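Local coordinates for intramolecular trans-sialidase (Macrobdella decora, PDB 3SLI), which releases terminal sialic acid from glycoconjugates as 2,7-anhydro-Neu5Ac, by a sialidase-type cleavage in which the sugar's own hydroxyl is the acceptor, at residues 71-74 against 78-81; 98-103 against 111-116; 338-343 against 411-416. One frame throughout, in Å; residues are numbered along the deposited sequence.

Interaction 1. Residues 71-74 against 78-81; sequences IYIT and GIGI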
ATOM      1  N   ILE A  71      25.501   6.528  12.016  1.00 10.92           N
ATOM      2  CA  ILE A  71      24.561   6.111  10.977  1.00 12.56           C
ATOM      3  C   ILE A  71      24.086   4.780  11.548  1.00 10.15           C
ATOM      4  O   ILE A  71      24.912   3.937  11.885  1.00  9.98           O
ATOM      5  CB  ILE A  71      25.270   5.833   9.626  1.00 13.48           C
ATOM      6  CG1 ILE A  71      25.983   7.089   9.122  1.00 17.02           C
ATOM      7  CG2 ILE A  71      24.253   5.337   8.580  1.00 13.86           C
ATOM      8  CD1 ILE A  71      26.830   6.847   7.877  1.00 15.22           C
ATOM      9  N   TYR A  72      22.772   4.581  11.643  1.00 12.02           N
ATOM     10  CA  TYR A  72      22.236   3.351  12.230  1.00 11.46           C
ATOM     11  C   TYR A  72      21.067   2.770  11.439  1.00 10.78           C
ATOM     12  O   TYR A  72      20.492   3.441  10.579  1.00 11.86           O
ATOM     13  CB  TYR A  72      21.758   3.625  13.677  1.00 10.52           C
ATOM     14  CG  TYR A  72      20.525   4.519  13.758  1.00 10.69           C
ATOM     15  CD1 TYR A  72      19.238   3.984  13.621  1.00  8.39           C
ATOM     16  CD2 TYR A  72      20.648   5.904  13.867  1.00  9.45           C
ATOM     17  CE1 TYR A  72      18.118   4.801  13.569  1.00  7.54           C
ATOM     18  CE2 TYR A  72      19.526   6.735  13.822  1.00 10.74           C
ATOM     19  CZ  TYR A  72      18.263   6.174  13.667  1.00  9.74           C
ATOM     20  OH  TYR A  72      17.155   6.984  13.583  1.00 10.37           O
ATOM     21  N   ILE A  73      20.722   1.525  11.765  1.00 11.79           N
ATOM     22  CA  ILE A  73      19.580   0.828  11.182  1.00 11.56           C
ATOM     23  C   ILE A  73      18.794   0.254  12.374  1.00 12.92           C
ATOM     24  O   ILE A  73      19.318   0.190  13.496  1.00 11.38           O
ATOM     25  CB  ILE A  73      19.992  -0.319  10.203  1.00 10.35           C
ATOM     26  CG1 ILE A  73      21.018  -1.255  10.845  1.00 13.93           C
ATOM     27  CG2 ILE A  73      20.498   0.270   8.884  1.00 12.21           C
ATOM     28  CD1 ILE A  73      20.514  -2.667  11.103  1.00 12.92           C
ATOM     29  N   THR A  74      17.529  -0.101  12.161  1.00 13.84           N
ATOM     30  CA  THR A  74      16.724  -0.671  13.239  1.00 12.67           C
ATOM     31  C   THR A  74      16.262  -2.060  12.821  1.00 15.23           C
ATOM     32  O   THR A  74      16.230  -2.374  11.625  1.00 17.14           O
ATOM     33  CB  THR A  74      15.478   0.197  13.570  1.00 13.36           C
ATOM     34  OG1 THR A  74      14.483   0.040  12.546  1.00 12.89           O
ATOM     35  CG2 THR A  74      15.862   1.676  13.698  1.00 11.75           C
ATOM     36  N   GLY A  78      14.289   0.498   9.658  1.00 11.35           N
ATOM     37  CA  GLY A  78      14.486   1.933   9.574  1.00 10.56           C
ATOM     38  C   GLY A  78      15.972   2.258   9.442  1.00  9.08           C
ATOM     39  O   GLY A  78      16.826   1.418   9.735  1.00  7.76           O
ATOM     40  N   ILE A  79      16.279   3.446   8.939  1.00 12.68           N
ATOM     41  CA  ILE A  79      17.667   3.881   8.796  1.00 12.44           C
ATOM     42  C   ILE A  79      17.719   5.367   9.119  1.00 11.05           C
ATOM     43  O   ILE A  79      16.769   6.101   8.839  1.00  9.68           O
ATOM     44  CB  ILE A  79      18.225   3.644   7.355  1.00 14.40           C
ATOM     45  CG1 ILE A  79      19.734   3.920   7.330  1.00 15.32           C
ATOM     46  CG2 ILE A  79      17.524   4.555   6.338  1.00 12.66           C
ATOM     47  CD1 ILE A  79      20.377   3.610   6.002  1.00 15.30           C
ATOM     48  N   GLY A  80      18.801   5.803   9.753  1.00 11.68           N
ATOM     49  CA  GLY A  80      18.921   7.211  10.070  1.00 10.75           C
ATOM     50  C   GLY A  80      20.274   7.596  10.627  1.00 10.25           C
ATOM     51  O   GLY A  80      21.210   6.787  10.681  1.00  9.58           O
ATOM     52  N   ILE A  81      20.379   8.860  11.011  1.00 12.10           N
ATOM     53  CA  ILE A  81      21.598   9.392  11.597  1.00 13.39           C
ATOM     54  C   ILE A  81      21.202  10.284  12.763  1.00 13.64           C
ATOM     55  O   ILE A  81      20.038  10.699  12.890  1.00 10.94           O
ATOM     56  CB  ILE A  81      22.398  10.307  10.607  1.00 12.72           C
ATOM     57  CG1 ILE A  81      21.519  11.473  10.133  1.00 12.55           C
ATOM     58  CG2 ILE A  81      22.936   9.502   9.444  1.00 13.98           C
ATOM     59  CD1 ILE A  81      22.262  12.737   9.839  1.00 13.29           C
TER
HETATM   60  O   HOH W   1      17.444   9.736  13.593  1.00 14.13           O

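Interaction 2. Residues 98-103 against 111-116; sequences ASVRAL and NTVALK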
ATOM      1  N   ALA A  98      11.226   1.669   7.312  1.00 10.35           N
ATOM      2  CA  ALA A  98      11.148   0.672   6.251  1.00 13.18           C
ATOM      3  C   ALA A  98      12.008   0.982   5.014  1.00 14.96           C
ATOM      4  O   ALA A  98      11.509   0.964   3.883  1.00 13.38           O
ATOM      5  CB  ALA A  98       9.688   0.501   5.845  1.00 10.45           C
ATOM      6  N   SER A  99      13.293   1.257   5.242  1.00 15.13           N
ATOM      7  CA  SER A  99      14.238   1.581   4.170  1.00 13.72           C
ATOM      8  C   SER A  99      15.144   0.418   3.770  1.00 14.43           C
ATOM      9  O   SER A  99      15.630   0.371   2.636  1.00 15.30           O
ATOM     10  CB  SER A  99      15.116   2.764   4.587  1.00 11.44           C
ATOM     11  OG  SER A  99      14.346   3.936   4.785  1.00 11.11           O
ATOM     12  N   VAL A 100      15.400  -0.491   4.707  1.00 11.76           N
ATOM     13  CA  VAL A 100      16.263  -1.639   4.469  1.00 11.61           C
ATOM     14  C   VAL A 100      15.560  -2.926   4.904  1.00 13.98           C
ATOM     15  O   VAL A 100      14.514  -2.868   5.555  1.00 15.99           O
ATOM     16  CB  VAL A 100      17.614  -1.484   5.243  1.00 11.03           C
ATOM     17  CG1 VAL A 100      18.346  -0.234   4.763  1.00 10.92           C
ATOM     18  CG2 VAL A 100      17.382  -1.394   6.745  1.00  7.15           C
ATOM     19  N   ARG A 101      16.114  -4.079   4.542  1.00 10.82           N
ATOM     20  CA  ARG A 101      15.522  -5.353   4.940  1.00 14.24           C
ATOM     21  C   ARG A 101      16.603  -6.204   5.597  1.00 14.14           C
ATOM     22  O   ARG A 101      17.770  -5.830   5.579  1.00 15.47           O
ATOM     23  CB  ARG A 101      14.869  -6.077   3.749  1.00 16.53           C
ATOM     24  CG  ARG A 101      15.818  -6.707   2.724  1.00 15.40           C
ATOM     25  CD  ARG A 101      15.015  -7.368   1.604  1.00 17.44           C
ATOM     26  NE  ARG A 101      14.128  -8.427   2.102  1.00 18.38           N
ATOM     27  CZ  ARG A 101      12.978  -8.790   1.530  1.00 17.04           C
ATOM     28  NH1 ARG A 101      12.547  -8.184   0.434  1.00 17.16           N
ATOM     29  NH2 ARG A 101      12.272  -9.794   2.037  1.00 18.86           N
ATOM     30  N   ALA A 102      16.230  -7.333   6.192  1.00 15.04           N
ATOM     31  CA  ALA A 102      17.213  -8.173   6.865  1.00 12.15           C
ATOM     32  C   ALA A 102      17.346  -9.543   6.247  1.00 17.00           C
ATOM     33  O   ALA A 102      18.455 -10.057   6.079  1.00 17.27           O
ATOM     34  CB  ALA A 102      16.870  -8.303   8.342  1.00 13.38           C
ATOM     35  N   LEU A 103      16.217 -10.092   5.823  1.00 16.87           N
ATOM     36  CA  LEU A 103      16.194 -11.429   5.255  1.00 18.19           C
ATOM     37  C   LEU A 103      15.370 -11.472   3.977  1.00 17.68           C
ATOM     38  O   LEU A 103      14.344 -10.802   3.868  1.00 17.52           O
ATOM     39  CB  LEU A 103      15.627 -12.392   6.297  1.00 21.04           C
ATOM     40  CG  LEU A 103      15.654 -13.891   6.030  1.00 25.14           C
ATOM     41  CD1 LEU A 103      16.094 -14.607   7.298  1.00 27.49           C
ATOM     42  CD2 LEU A 103      14.279 -14.367   5.559  1.00 29.74           C
ATOM     43  N   ASN A 111      22.778  -4.854   2.494  1.00 11.52           N
ATOM     44  CA  ASN A 111      22.104  -3.634   2.088  1.00 11.67           C
ATOM     45  C   ASN A 111      23.255  -2.652   1.903  1.00 13.77           C
ATOM     46  O   ASN A 111      24.306  -2.800   2.539  1.00 14.12           O
ATOM     47  CB  ASN A 111      21.144  -3.121   3.173  1.00 11.83           C
ATOM     48  CG  ASN A 111      19.946  -4.047   3.387  1.00 12.79           C
ATOM     49  OD1 ASN A 111      20.048  -5.065   4.072  1.00 14.93           O
ATOM     50  ND2 ASN A 111      18.805  -3.678   2.826  1.00  8.70           N
ATOM     51  N   THR A 112      23.085  -1.692   1.008  1.00 13.02           N
ATOM     52  CA  THR A 112      24.121  -0.702   0.762  1.00 13.59           C
ATOM     53  C   THR A 112      23.515   0.660   1.049  1.00 13.30           C
ATOM     54  O   THR A 112      22.498   1.042   0.459  1.00 14.50           O
ATOM     55  CB  THR A 112      24.641  -0.789  -0.690  1.00 13.39           C
ATOM     56  OG1 THR A 112      24.883  -2.165  -1.026  1.00 13.10           O
ATOM     57  CG2 THR A 112      25.953  -0.003  -0.836  1.00 15.90           C
ATOM     58  N   VAL A 113      24.138   1.389   1.971  1.00 12.54           N
ATOM     59  CA  VAL A 113      23.643   2.700   2.378  1.00 12.80           C
ATOM     60  C   VAL A 113      24.704   3.799   2.255  1.00 11.94           C
ATOM     61  O   VAL A 113      25.901   3.507   2.135  1.00 11.67           O
ATOM     62  CB  VAL A 113      23.111   2.640   3.843  1.00 11.90           C
ATOM     63  CG1 VAL A 113      22.152   1.476   3.986  1.00 13.51           C
ATOM     64  CG2 VAL A 113      24.265   2.491   4.842  1.00 13.54           C
ATOM     65  N   ALA A 114      24.257   5.051   2.298  1.00 12.04           N
ATOM     66  CA  ALA A 114      25.157   6.192   2.195  1.00 11.51           C
ATOM     67  C   ALA A 114      24.587   7.441   2.834  1.00 12.84           C
ATOM     68  O   ALA A 114      23.380   7.691   2.791  1.00 11.17           O
ATOM     69  CB  ALA A 114      25.492   6.488   0.728  1.00 14.01           C
ATOM     70  N   LEU A 115      25.469   8.215   3.449  1.00 11.01           N
ATOM     71  CA  LEU A 115      25.088   9.478   4.044  1.00 12.22           C
ATOM     72  C   LEU A 115      26.000  10.515   3.408  1.00 13.12           C
ATOM     73  O   LEU A 115      27.222  10.341   3.363  1.00 14.19           O
ATOM     74  CB  LEU A 115      25.297   9.495   5.559  1.00 11.99           C
ATOM     75  CG  LEU A 115      25.185  10.950   6.018  1.00 15.49           C
ATOM     76  CD1 LEU A 115      23.730  11.328   6.227  1.00 15.20           C
ATOM     77  CD2 LEU A 115      26.015  11.199   7.240  1.00 19.62           C
ATOM     78  N   LYS A 116      25.400  11.587   2.926  1.00 12.17           N
ATOM     79  CA  LYS A 116      26.139  12.668   2.309  1.00 17.03           C
ATOM     80  C   LYS A 116      25.942  13.934   3.152  1.00 17.38           C
ATOM     81  O   LYS A 116      24.802  14.340   3.414  1.00 16.11           O
ATOM     82  CB  LYS A 116      25.615  12.868   0.886  1.00 17.96           C
ATOM     83  CG  LYS A 116      26.078  14.114   0.168  1.00 22.37           C
ATOM     84  CD  LYS A 116      25.344  14.186  -1.160  1.00 23.46           C
ATOM     85  CE  LYS A 116      25.621  15.466  -1.885  1.00 26.26           C
ATOM     86  NZ  LYS A 116      24.991  15.419  -3.234  1.00 27.89           N
TER

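Interaction 3. Residues 338-343 against 411-416; sequences LKLRWH and MNIFYK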
ATOM      1  N   LEU A 338     -29.827   7.326 -10.032  1.00 25.47           N
ATOM      2  CA  LEU A 338     -28.895   8.137  -9.249  1.00 25.27           C
ATOM      3  C   LEU A 338     -29.550   9.494  -9.042  1.00 25.09           C
ATOM      4  O   LEU A 338     -30.047  10.093  -9.999  1.00 28.12           O
ATOM      5  CB  LEU A 338     -27.585   8.334 -10.016  1.00 28.17           C
ATOM      6  CG  LEU A 338     -26.391   7.429  -9.737  1.00 30.01           C
ATOM      7  CD1 LEU A 338     -25.303   7.697 -10.760  1.00 30.79           C
ATOM      8  CD2 LEU A 338     -25.872   7.682  -8.335  1.00 30.89           C
ATOM      9  N   LYS A 339     -29.561   9.985  -7.808  1.00 24.83           N
ATOM     10  CA  LYS A 339     -30.185  11.272  -7.541  1.00 25.97           C
ATOM     11  C   LYS A 339     -29.185  12.413  -7.514  1.00 26.50           C
ATOM     12  O   LYS A 339     -28.016  12.216  -7.195  1.00 28.89           O
ATOM     13  CB  LYS A 339     -31.035  11.230  -6.264  1.00 26.60           C
ATOM     14  CG  LYS A 339     -30.302  11.000  -4.953  1.00 26.66           C
ATOM     15  CD  LYS A 339     -31.317  10.809  -3.828  1.00 26.99           C
ATOM     16  CE  LYS A 339     -30.673  10.864  -2.454  1.00 30.19           C
ATOM     17  NZ  LYS A 339     -31.642  10.545  -1.360  1.00 28.61           N
ATOM     18  N   LEU A 340     -29.653  13.608  -7.858  1.00 28.47           N
ATOM     19  CA  LEU A 340     -28.803  14.788  -7.910  1.00 27.78           C
ATOM     20  C   LEU A 340     -29.462  15.979  -7.245  1.00 30.25           C
ATOM     21  O   LEU A 340     -30.691  16.089  -7.194  1.00 28.90           O
ATOM     22  CB  LEU A 340     -28.492  15.155  -9.366  1.00 27.61           C
ATOM     23  CG  LEU A 340     -27.754  14.137 -10.237  1.00 28.11           C
ATOM     24  CD1 LEU A 340     -27.749  14.618 -11.680  1.00 26.59           C
ATOM     25  CD2 LEU A 340     -26.332  13.925  -9.715  1.00 24.43           C
ATOM     26  N   ARG A 341     -28.618  16.877  -6.756  1.00 30.96           N
ATOM     27  CA  ARG A 341     -29.045  18.095  -6.093  1.00 33.70           C
ATOM     28  C   ARG A 341     -28.580  19.298  -6.914  1.00 36.52           C
ATOM     29  O   ARG A 341     -27.389  19.415  -7.229  1.00 35.52           O
ATOM     30  CB  ARG A 341     -28.414  18.169  -4.704  1.00 32.93           C
ATOM     31  CG  ARG A 341     -28.582  19.510  -4.046  1.00 36.75           C
ATOM     32  CD  ARG A 341     -27.732  19.669  -2.812  1.00 36.76           C
ATOM     33  NE  ARG A 341     -27.738  21.069  -2.401  1.00 38.37           N
ATOM     34  CZ  ARG A 341     -26.808  21.952  -2.746  1.00 41.26           C
ATOM     35  NH1 ARG A 341     -25.779  21.583  -3.499  1.00 42.07           N
ATOM     36  NH2 ARG A 341     -26.938  23.221  -2.390  1.00 43.39           N
ATOM     37  N   TRP A 342     -29.515  20.167  -7.292  1.00 37.32           N
ATOM     38  CA  TRP A 342     -29.171  21.368  -8.046  1.00 38.69           C
ATOM     39  C   TRP A 342     -28.419  22.243  -7.045  1.00 38.40           C
ATOM     40  O   TRP A 342     -28.893  22.454  -5.934  1.00 37.65           O
ATOM     41  CB  TRP A 342     -30.441  22.071  -8.540  1.00 41.58           C
ATOM     42  CG  TRP A 342     -30.188  23.364  -9.257  1.00 45.23           C
ATOM     43  CD1 TRP A 342     -30.584  24.612  -8.860  1.00 46.60           C
ATOM     44  CD2 TRP A 342     -29.469  23.542 -10.483  1.00 46.17           C
ATOM     45  NE1 TRP A 342     -30.155  25.555  -9.762  1.00 47.79           N
ATOM     46  CE2 TRP A 342     -29.465  24.928 -10.768  1.00 47.92           C
ATOM     47  CE3 TRP A 342     -28.825  22.667 -11.369  1.00 45.83           C
ATOM     48  CZ2 TRP A 342     -28.843  25.459 -11.901  1.00 46.07           C
ATOM     49  CZ3 TRP A 342     -28.207  23.195 -12.497  1.00 45.91           C
ATOM     50  CH2 TRP A 342     -28.220  24.579 -12.751  1.00 46.29           C
ATOM     51  N   HIS A 343     -27.254  22.750  -7.436  1.00 39.89           N
ATOM     52  CA  HIS A 343     -26.430  23.557  -6.536  1.00 42.01           C
ATOM     53  C   HIS A 343     -27.084  24.756  -5.850  1.00 43.00           C
ATOM     54  O   HIS A 343     -26.564  25.247  -4.849  1.00 43.56           O
ATOM     55  CB  HIS A 343     -25.117  23.977  -7.212  1.00 43.23           C
ATOM     56  CG  HIS A 343     -25.283  25.001  -8.293  1.00 45.01           C
ATOM     57  ND1 HIS A 343     -25.907  24.730  -9.491  1.00 45.81           N
ATOM     58  CD2 HIS A 343     -24.885  26.294  -8.361  1.00 44.63           C
ATOM     59  CE1 HIS A 343     -25.889  25.811 -10.251  1.00 44.10           C
ATOM     60  NE2 HIS A 343     -25.275  26.773  -9.589  1.00 43.90           N
ATOM     61  N   MET A 411     -16.938  19.129 -16.192  1.00 25.94           N
ATOM     62  CA  MET A 411     -17.695  19.131 -14.946  1.00 26.57           C
ATOM     63  C   MET A 411     -18.341  17.762 -14.758  1.00 25.82           C
ATOM     64  O   MET A 411     -19.136  17.332 -15.586  1.00 27.66           O
ATOM     65  CB  MET A 411     -18.775  20.203 -15.004  1.00 24.51           C
ATOM     66  CG  MET A 411     -19.563  20.354 -13.730  1.00 24.93           C
ATOM     67  SD  MET A 411     -20.778  21.650 -13.891  1.00 27.81           S
ATOM     68  CE  MET A 411     -19.761  23.126 -13.633  1.00 25.16           C
ATOM     69  N   ASN A 412     -17.997  17.089 -13.668  1.00 25.74           N
ATOM     70  CA  ASN A 412     -18.516  15.759 -13.367  1.00 22.49           C
ATOM     71  C   ASN A 412     -19.427  15.836 -12.135  1.00 22.59           C
ATOM     72  O   ASN A 412     -19.182  16.645 -11.231  1.00 21.82           O
ATOM     73  CB  ASN A 412     -17.333  14.820 -13.120  1.00 20.64           C
ATOM     74  CG  ASN A 412     -17.750  13.390 -12.918  1.00 20.42           C
ATOM     75  OD1 ASN A 412     -18.246  13.026 -11.853  1.00 19.64           O
ATOM     76  ND2 ASN A 412     -17.534  12.562 -13.927  1.00 17.77           N
ATOM     77  N   ILE A 413     -20.455  14.986 -12.086  1.00 22.63           N
ATOM     78  CA  ILE A 413     -21.406  14.981 -10.961  1.00 23.17           C
ATOM     79  C   ILE A 413     -20.806  14.699  -9.577  1.00 21.74           C
ATOM     80  O   ILE A 413     -21.457  14.944  -8.557  1.00 21.88           O
ATOM     81  CB  ILE A 413     -22.599  14.007 -11.188  1.00 24.90           C
ATOM     82  CG1 ILE A 413     -22.101  12.565 -11.327  1.00 23.60           C
ATOM     83  CG2 ILE A 413     -23.410  14.435 -12.405  1.00 24.79           C
ATOM     84  CD1 ILE A 413     -23.204  11.522 -11.266  1.00 21.71           C
ATOM     85  N   PHE A 414     -19.581  14.177  -9.537  1.00 19.31           N
ATOM     86  CA  PHE A 414     -18.923  13.882  -8.266  1.00 18.62           C
ATOM     87  C   PHE A 414     -17.946  14.972  -7.821  1.00 19.28           C
ATOM     88  O   PHE A 414     -17.282  14.832  -6.791  1.00 22.53           O
ATOM     89  CB  PHE A 414     -18.214  12.529  -8.342  1.00 16.43           C
ATOM     90  CG  PHE A 414     -19.139  11.383  -8.637  1.00 17.75           C
ATOM     91  CD1 PHE A 414     -20.029  10.923  -7.670  1.00 16.07           C
ATOM     92  CD2 PHE A 414     -19.134  10.766  -9.886  1.00 17.91           C
ATOM     93  CE1 PHE A 414     -20.900   9.865  -7.941  1.00 15.42           C
ATOM     94  CE2 PHE A 414     -20.004   9.703 -10.165  1.00 19.49           C
ATOM     95  CZ  PHE A 414     -20.888   9.256  -9.187  1.00 16.32           C
ATOM     96  N   TYR A 415     -17.887  16.067  -8.576  1.00 19.19           N
ATOM     97  CA  TYR A 415     -16.984  17.185  -8.279  1.00 19.37           C
ATOM     98  C   TYR A 415     -17.650  18.213  -7.365  1.00 20.87           C
ATOM     99  O   TYR A 415     -18.843  18.497  -7.510  1.00 20.15           O
ATOM    100  CB  TYR A 415     -16.538  17.864  -9.582  1.00 20.74           C
ATOM    101  CG  TYR A 415     -15.684  17.002 -10.495  1.00 18.70           C
ATOM    102  CD1 TYR A 415     -15.297  15.708 -10.124  1.00 18.55           C
ATOM    103  CD2 TYR A 415     -15.243  17.492 -11.724  1.00 19.77           C
ATOM    104  CE1 TYR A 415     -14.492  14.925 -10.962  1.00 19.09           C
ATOM    105  CE2 TYR A 415     -14.437  16.720 -12.567  1.00 17.47           C
ATOM    106  CZ  TYR A 415     -14.065  15.441 -12.182  1.00 18.22           C
ATOM    107  OH  TYR A 415     -13.262  14.691 -13.009  1.00 15.91           O
ATOM    108  N   LYS A 416     -16.871  18.829  -6.479  1.00 20.29           N
ATOM    109  CA  LYS A 416     -17.441  19.795  -5.543  1.00 23.65           C
ATOM    110  C   LYS A 416     -18.030  21.057  -6.165  1.00 25.45           C
ATOM    111  O   LYS A 416     -18.956  21.645  -5.600  1.00 27.03           O
ATOM    112  CB  LYS A 416     -16.457  20.158  -4.425  1.00 24.93           C
ATOM    113  CG  LYS A 416     -15.386  21.153  -4.796  1.00 28.77           C
ATOM    114  CD  LYS A 416     -14.672  21.687  -3.558  1.00 30.98           C
ATOM    115  CE  LYS A 416     -13.423  22.458  -3.958  1.00 32.72           C
ATOM    116  NZ  LYS A 416     -12.588  22.907  -2.811  1.00 32.01           N
TER

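Interaction 1. Residues 71-74 against 78-81
The phenol of Y72 lies over the backbone of G80 on the neighbouring strand. CB leads off the sheet, and CG sits between the backbone N and the carbonyl carbon (chi1 69°), which swings the ring across toward 79-81. Y72 CG is 3.9 Å from G80 O, and CD2 comes closer to the same oxygen, at 3.4 Å. Next along the rim, Y72 CE2 is 3.4 Å from G80 C. CZ passes above G80 CA, which makes a CH-pi contact 4.1 Å from the ring centroid. Glycine suits this place because no side chain separates its main chain from the aromatic face. At the tip, Y72 OH is 2.8 Å from a water, which donates a hydrogen bond to I81 O. The two residues belong to an antiparallel beta hairpin of the lectin-like beta-sandwich, where Y72 and G80 form a hydrogen-bonded pair through both N-H groups; the bond from Y72 N to G80 O is nearly straight (170°). On the other face, branched isoleucines fill the sandwich core: I71 CG1 meets I81 CG2 at 3.9 Å, I73 packs obliquely on I79, and the facing sheet covers this side. Toward the turn, T74 N donates to G78 O, while G78 N returns a bond of 2.9 Å to T74 OG1, a hydroxyl that also bonds S76 OG.

Interaction 2. Residues 98-103 against 111-116
V100 overlaps the side chain of N111, the two crossing obliquely with V100 CB 3.9 Å from N111 CG. With CG1 anti to its carbonyl carbon (chi1 -61°), V100 also reaches the next inward-facing residue of strand 111-116, where its CG1 lies 4.2 Å from V113 CG1. A branched valine suits the spot, since its compact side chain can meet N111 and V113 together, with Y43 and I73 packed around it. The loop 98-103 thereby rests on the edge of the lectin-like beta-sandwich, where it links strand 91-96 of one sheet to strand 103-104 of the other. Past V100, R101 folds back on its own chain. A bend at chi3 (-60°) brings the guanidinium side-on to L103 O, which accepts from R101 NE at 3.0 Å and from R101 NH2 at 2.9 Å. This double grip should fix the rotation of the group, and R101 NH1 forms a salt bridge with E668, far along the chain. N111 rises from the strand toward the loop, and its amide lies alongside the main chain of R101; N111 CG is 3.6 Å from R101 O. Asparagine is short enough to lie beside a peptide group here. Apolar valines thus pack next to a buried amide laid along the main chain, which implies that close fit and burial, more than charge, join the loop to the strand.

Interaction 3. Residues 338-343 against 411-416
N412 OD1 accepts a hydrogen bond of 2.9 Å from the backbone N of F414, bracing the turn that presents I413 to L340. The bond is nearly straight (162° at the hydrogen), lies in the amide plane and uses a lone pair of OD1. Asparagine suits this position because its short side chain can imitate a main-chain carbonyl: the result is an Asx turn laid over a type I beta turn. The turn itself is closed by Y415 N, which donates to N412 O at 3.0 Å, and N412 ND2 is bonded to N378 OD1, so that both ends of the amide are held. N412 CB sits over the centre of the Y415 ring, 3.3 Å above the plane.

I413, at the second position of the turn, faces strand 338-342. Its first torsion (chi1 62°) sets CG2 anti to the carbonyl carbon and toward L340, while the extended second one (chi2 168°) carries CD1 on toward L338. L340 meets the isoleucine at about a right angle, with L340 CD2 4.0 Å from I413 CG2. Two residues earlier, and so on the same side of the strand, L338 CD1 approaches I413 CD1 more loosely, at 4.4 Å. I413 CG1 in turn packs 3.7 Å above the plane of the F414 ring, toward its rim.

I354 touches both L340 and I413, while I445 covers L338 and F414. The contact thus packs a loop onto the antiparallel sheet of strand 335-342, in a part of the chain inserted between strands 307-314 and 427-433. Across it only aliphatic groups meet, so dispersion and exclusion of water probably hold it, while hydrogen bonding within 411-416 sets the shape of the turn.

Overall arrangement
Along the chain the three contacts follow one another without overlap. Interactions 1 and 2 lie within the lectin-like domain, their centres about 8 Å apart, and share one hydrophobic core: the hairpin of strands 67-74 and 79-85 belongs to one sheet, strand 107-118 to the facing one. I79 CD1 touches V113 CG1 at 3.4 Å, and I81 meets L115, so 98-103 and 111-116 continue the packing begun by the hairpin. Interaction 3 is on the opposite side of the chain's centre, about 49 Å from interaction 1 between centres, in a separate antiparallel sheet. Such distances fit a multidomain sialidase whose peripheral domains have independent cores.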